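Local coordinates for Arf-GAP with coiled-coil, ANK repeat and PH domain-containing protein 2 (Homo sapiens, PDB 6IF3), which activates GTP hydrolysis by the small GTPase ARF6 and needs its ankyrin repeats, held in this fragment, to interact with RAB35, at residues 125-136 / 153-164. Numbering follows the deposited sequence. Where two conformers were deposited one is given.
Sequences DIVTLLRLARMN and TYQDIFRDFSQM
L129 and I157 mark where segment 125-136 of helix 124-141, in the third ankyrin repeat, meets the short helix 157-161, the two running antiparallel at 168° with their axes 10.3 Å apart. N136 illustrates how a C-terminal segment can be fastened to a repeat stack: its amide reads the backbone of Q155 in both directions. Its OD1 accepts from Q155 N (2.8 Å) on an in-plane lone pair, while ND2 donates almost straight (169°) to Q155 O at 3.0 Å. A water donating to N136 OD1 and T153 O adds a bridge. An aspartate here would probably keep an acceptor for Q155 N but leave Q155 O without its donor. Further along, I157 lays CG2 on L132 CB (3.9 Å), and M164, its chain extended beyond CG (chi2 176°), slides past D125 until CE reaches L129 CD2 at 3.7 Å. The L132 and D160 side chains cross at about a right angle, L132 CD1 lying 3.4 Å from D160 OD2. Outside the two segments, D160 OD1 pairs with a basic side chain of another protein's chain. Polar pairing at one end thus probably sets the segment's position, and apolar packing carries it along the helix.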
loop_
_atom_site.group_PDB
_atom_site.type_symbol
_atom_site.label_atom_id
_atom_site.label_comp_id
_atom_site.label_asym_id
_atom_site.label_seq_id
_atom_site.Cartn_x
_atom_site.Cartn_y
_atom_site.Cartn_z
ATOM N N ASP A 125 3.176 -4.119 -6.961
ATOM C CA ASP A 125 2.593 -2.905 -7.516
ATOM C C ASP A 125 1.085 -2.877 -7.305
ATOM O O ASP A 125 0.533 -1.837 -6.932
ATOM C CB ASP A 125 2.906 -2.779 -9.016
ATOM C CG ASP A 125 4.336 -2.382 -9.289
ATOM O OD1 ASP A 125 5.051 -1.968 -8.341
ATOM O OD2 ASP A 125 4.768 -2.443 -10.460
ATOM N N ILE A 126 0.401 -3.994 -7.559
ATOM C CA ILE A 126 -1.049 -3.946 -7.448
ATOM C C ILE A 126 -1.452 -3.929 -5.975
ATOM O O ILE A 126 -2.405 -3.246 -5.606
ATOM C CB ILE A 126 -1.720 -5.099 -8.222
ATOM C CG1 ILE A 126 -1.484 -4.873 -9.723
ATOM C CG2 ILE A 126 -3.236 -5.098 -7.983
ATOM C CD1 ILE A 126 -2.216 -5.851 -10.667
ATOM N N VAL A 127 -0.732 -4.640 -5.114
ATOM C CA VAL A 127 -1.055 -4.546 -3.686
ATOM C C VAL A 127 -0.894 -3.094 -3.220
ATOM O O VAL A 127 -1.723 -2.574 -2.452
ATOM C CB VAL A 127 -0.188 -5.484 -2.832
ATOM C CG1 VAL A 127 -0.344 -5.177 -1.362
ATOM C CG2 VAL A 127 -0.539 -6.965 -3.139
ATOM N N THR A 128 0.180 -2.448 -3.668
ATOM C CA THR A 128 0.432 -1.053 -3.286
ATOM C C THR A 128 -0.728 -0.118 -3.703
ATOM O O THR A 128 -1.216 0.671 -2.879
ATOM C CB THR A 128 1.734 -0.548 -3.881
ATOM O OG1 THR A 128 2.821 -1.285 -3.288
ATOM C CG2 THR A 128 1.942 0.976 -3.591
ATOM N N LEU A 129 -1.200 -0.234 -4.937
ATOM C CA LEU A 129 -2.331 0.593 -5.398
ATOM C C LEU A 129 -3.597 0.301 -4.573
ATOM O O LEU A 129 -4.306 1.236 -4.171
ATOM C CB LEU A 129 -2.642 0.357 -6.882
ATOM C CG LEU A 129 -1.520 0.755 -7.853
ATOM C CD1 LEU A 129 -2.006 0.461 -9.291
ATOM C CD2 LEU A 129 -1.130 2.237 -7.719
ATOM N N LEU A 130 -3.897 -0.977 -4.341
ATOM C CA LEU A 130 -5.092 -1.339 -3.573
ATOM C C LEU A 130 -4.984 -0.815 -2.144
ATOM O O LEU A 130 -5.960 -0.271 -1.627
ATOM C CB LEU A 130 -5.291 -2.870 -3.551
ATOM C CG LEU A 130 -5.694 -3.484 -4.894
ATOM C CD1 LEU A 130 -5.616 -5.016 -4.863
ATOM C CD2 LEU A 130 -7.122 -3.095 -5.260
ATOM N N ARG A 131 -3.814 -0.952 -1.510
ATOM C CA ARG A 131 -3.664 -0.521 -0.129
ATOM C C ARG A 131 -3.696 0.994 -0.022
ATOM O O ARG A 131 -4.286 1.520 0.898
ATOM C CB ARG A 131 -2.368 -1.067 0.470
ATOM C CG ARG A 131 -2.376 -2.581 0.623
ATOM C CD ARG A 131 -2.300 -3.032 2.068
ATOM N NE ARG A 131 -2.505 -4.473 2.211
ATOM C CZ ARG A 131 -1.546 -5.344 2.517
ATOM N NH1 ARG A 131 -0.312 -4.927 2.707
ATOM N NH2 ARG A 131 -1.821 -6.635 2.633
ATOM N N LEU A 132 -3.076 1.697 -0.972
ATOM C CA LEU A 132 -3.081 3.174 -0.884
ATOM C C LEU A 132 -4.483 3.746 -1.167
ATOM O O LEU A 132 -4.890 4.753 -0.577
ATOM C CB LEU A 132 -2.043 3.780 -1.818
ATOM C CG LEU A 132 -0.621 3.449 -1.302
ATOM C CD1 LEU A 132 0.407 4.196 -2.112
ATOM C CD2 LEU A 132 -0.421 3.706 0.226
ATOM N N ALA A 133 -5.245 3.067 -2.026
ATOM C CA ALA A 133 -6.649 3.467 -2.214
ATOM C C ALA A 133 -7.484 3.224 -0.953
ATOM O O ALA A 133 -8.372 4.026 -0.637
ATOM C CB ALA A 133 -7.242 2.733 -3.397
ATOM N N ARG A 134 -7.209 2.134 -0.231
ATOM C CA ARG A 134 -7.859 1.892 1.054
ATOM C C ARG A 134 -7.485 2.976 2.064
ATOM O O ARG A 134 -8.320 3.414 2.830
ATOM C CB ARG A 134 -7.500 0.514 1.622
ATOM C CG ARG A 134 -8.063 -0.640 0.795
ATOM C CD ARG A 134 -8.133 -1.967 1.579
ATOM N NE ARG A 134 -8.671 -3.062 0.772
ATOM C CZ ARG A 134 -9.189 -4.179 1.276
ATOM N NH1 ARG A 134 -9.284 -4.338 2.592
ATOM N NH2 ARG A 134 -9.654 -5.120 0.463
ATOM N N MET A 135 -6.220 3.386 2.075
ATOM C CA MET A 135 -5.793 4.448 2.974
ATOM C C MET A 135 -6.610 5.731 2.711
ATOM O O MET A 135 -7.045 6.396 3.647
ATOM C CB MET A 135 -4.288 4.698 2.794
ATOM C CG MET A 135 -3.717 5.695 3.787
ATOM S SD MET A 135 -1.978 6.056 3.452
ATOM C CE MET A 135 -1.192 4.561 4.000
ATOM N N ASN A 136 -6.821 6.048 1.434
ATOM C CA ASN A 136 -7.668 7.175 1.062
ATOM C C ASN A 136 -9.097 6.990 1.560
ATOM O O ASN A 136 -9.710 7.938 2.041
ATOM C CB ASN A 136 -7.678 7.376 -0.451
ATOM C CG ASN A 136 -6.394 8.023 -0.947
ATOM O OD1 ASN A 136 -5.600 8.531 -0.146
ATOM N ND2 ASN A 136 -6.198 8.038 -2.265
ATOM N N THR A 153 -3.731 14.458 3.139
ATOM C CA THR A 153 -4.663 13.392 3.498
ATOM C C THR A 153 -4.963 12.463 2.329
ATOM O O THR A 153 -5.614 11.434 2.498
ATOM C CB THR A 153 -6.012 13.952 3.999
ATOM O OG1 THR A 153 -6.595 14.781 2.988
ATOM C CG2 THR A 153 -5.827 14.767 5.290
ATOM N N TYR A 154 -4.506 12.834 1.140
ATOM C CA TYR A 154 -4.956 12.150 -0.062
ATOM C C TYR A 154 -3.793 11.632 -0.917
ATOM O O TYR A 154 -3.065 12.424 -1.509
ATOM C CB TYR A 154 -5.833 13.109 -0.865
ATOM C CG TYR A 154 -6.275 12.583 -2.198
ATOM C CD1 TYR A 154 -7.318 11.670 -2.298
ATOM C CD2 TYR A 154 -5.633 12.989 -3.366
ATOM C CE1 TYR A 154 -7.723 11.184 -3.528
ATOM C CE2 TYR A 154 -6.024 12.510 -4.599
ATOM C CZ TYR A 154 -7.069 11.608 -4.675
ATOM O OH TYR A 154 -7.452 11.134 -5.910
ATOM N N GLN A 155 -3.630 10.306 -0.973
ATOM C CA GLN A 155 -2.580 9.689 -1.776
ATOM C C GLN A 155 -2.877 9.817 -3.255
ATOM O O GLN A 155 -3.949 9.455 -3.704
ATOM C CB GLN A 155 -2.415 8.196 -1.443
ATOM C CG GLN A 155 -2.174 7.891 0.007
ATOM C CD GLN A 155 -1.004 8.655 0.555
ATOM O OE1 GLN A 155 0.056 8.733 -0.078
ATOM N NE2 GLN A 155 -1.205 9.285 1.703
ATOM N N ASP A 156 -1.913 10.337 -4.010
ATOM C CA ASP A 156 -2.026 10.453 -5.465
ATOM C C ASP A 156 -1.623 9.113 -6.098
ATOM O O ASP A 156 -0.436 8.903 -6.411
ATOM C CB ASP A 156 -1.119 11.590 -5.933
ATOM C CG ASP A 156 -1.248 11.912 -7.423
ATOM O OD1 ASP A 156 -1.817 11.101 -8.198
ATOM O OD2 ASP A 156 -0.766 13.011 -7.816
ATOM N N ILE A 157 -2.558 8.182 -6.286
ATOM C CA ILE A 157 -2.110 6.847 -6.692
ATOM C C ILE A 157 -1.712 6.859 -8.175
ATOM O O ILE A 157 -0.979 5.961 -8.619
ATOM C CB ILE A 157 -3.145 5.756 -6.399
ATOM C CG1 ILE A 157 -4.433 6.009 -7.175
ATOM C CG2 ILE A 157 -3.422 5.673 -4.875
ATOM C CD1 ILE A 157 -5.375 4.791 -7.163
ATOM N N PHE A 158 -2.183 7.849 -8.946
ATOM C CA PHE A 158 -1.670 7.953 -10.317
ATOM C C PHE A 158 -0.172 8.214 -10.305
ATOM O O PHE A 158 0.585 7.642 -11.105
ATOM C CB PHE A 158 -2.355 9.052 -11.118
ATOM C CG PHE A 158 -1.674 9.317 -12.437
ATOM C CD1 PHE A 158 -1.825 8.431 -13.498
ATOM C CD2 PHE A 158 -0.830 10.423 -12.594
ATOM C CE1 PHE A 158 -1.164 8.673 -14.717
ATOM C CE2 PHE A 158 -0.166 10.660 -13.794
ATOM C CZ PHE A 158 -0.333 9.773 -14.865
ATOM N N ARG A 159 0.255 9.130 -9.440
ATOM C CA ARG A 159 1.671 9.431 -9.341
ATOM C C ARG A 159 2.445 8.172 -8.974
ATOM O O ARG A 159 3.515 7.896 -9.539
ATOM C CB ARG A 159 1.929 10.519 -8.294
ATOM C CG ARG A 159 3.398 11.004 -8.321
ATOM C CD ARG A 159 3.629 12.069 -7.295
ATOM N NE ARG A 159 4.922 12.718 -7.466
ATOM C CZ ARG A 159 5.322 13.756 -6.742
ATOM N NH1 ARG A 159 4.513 14.227 -5.792
ATOM N NH2 ARG A 159 6.499 14.338 -6.975
ATOM N N ASP A 160 1.906 7.404 -8.036
ATOM C CA ASP A 160 2.541 6.131 -7.647
ATOM C C ASP A 160 2.542 5.097 -8.785
ATOM O O ASP A 160 3.496 4.300 -8.887
ATOM C CB ASP A 160 1.833 5.539 -6.442
ATOM C CG ASP A 160 1.884 6.464 -5.254
ATOM O OD1 ASP A 160 2.927 7.108 -5.074
ATOM O OD2 ASP A 160 0.892 6.567 -4.518
ATOM N N PHE A 161 1.502 5.114 -9.610
ATOM C CA PHE A 161 1.396 4.218 -10.746
ATOM C C PHE A 161 2.384 4.629 -11.857
ATOM O O PHE A 161 2.881 3.766 -12.621
ATOM C CB PHE A 161 -0.060 4.204 -11.303
ATOM C CG PHE A 161 -0.145 3.616 -12.671
ATOM C CD1 PHE A 161 0.134 2.272 -12.866
ATOM C CD2 PHE A 161 -0.402 4.429 -13.790
ATOM C CE1 PHE A 161 0.159 1.720 -14.144
ATOM C CE2 PHE A 161 -0.381 3.881 -15.060
ATOM C CZ PHE A 161 -0.120 2.528 -15.230
ATOM N N SER A 162 2.651 5.932 -11.976
ATOM C CA SER A 162 3.293 6.475 -13.176
ATOM C C SER A 162 4.661 5.850 -13.505
ATOM O O SER A 162 5.058 5.854 -14.662
ATOM C CB SER A 162 3.439 8.015 -13.088
ATOM O OG SER A 162 4.379 8.452 -12.105
ATOM N N GLN A 163 5.359 5.277 -12.528
ATOM C CA GLN A 163 6.641 4.639 -12.851
ATOM C C GLN A 163 6.603 3.122 -12.691
ATOM O O GLN A 163 7.640 2.461 -12.831
ATOM C CB GLN A 163 7.774 5.225 -11.999
ATOM C CG GLN A 163 8.033 6.702 -12.228
ATOM C CD GLN A 163 8.676 7.055 -13.578
ATOM O OE1 GLN A 163 8.731 6.254 -14.505
ATOM N NE2 GLN A 163 9.163 8.280 -13.677
ATOM N N MET A 164 5.416 2.581 -12.427
ATOM C CA MET A 164 5.179 1.127 -12.441
ATOM C C MET A 164 4.952 0.600 -13.865
ATOM O O MET A 164 4.482 1.331 -14.739
ATOM C CB MET A 164 3.958 0.749 -11.623
ATOM C CG MET A 164 3.914 1.238 -10.204
ATOM S SD MET A 164 2.306 0.718 -9.553
ATOM C CE MET A 164 2.473 1.232 -7.836
HETATM O O HOH W 1 -4.520 8.921 2.296
#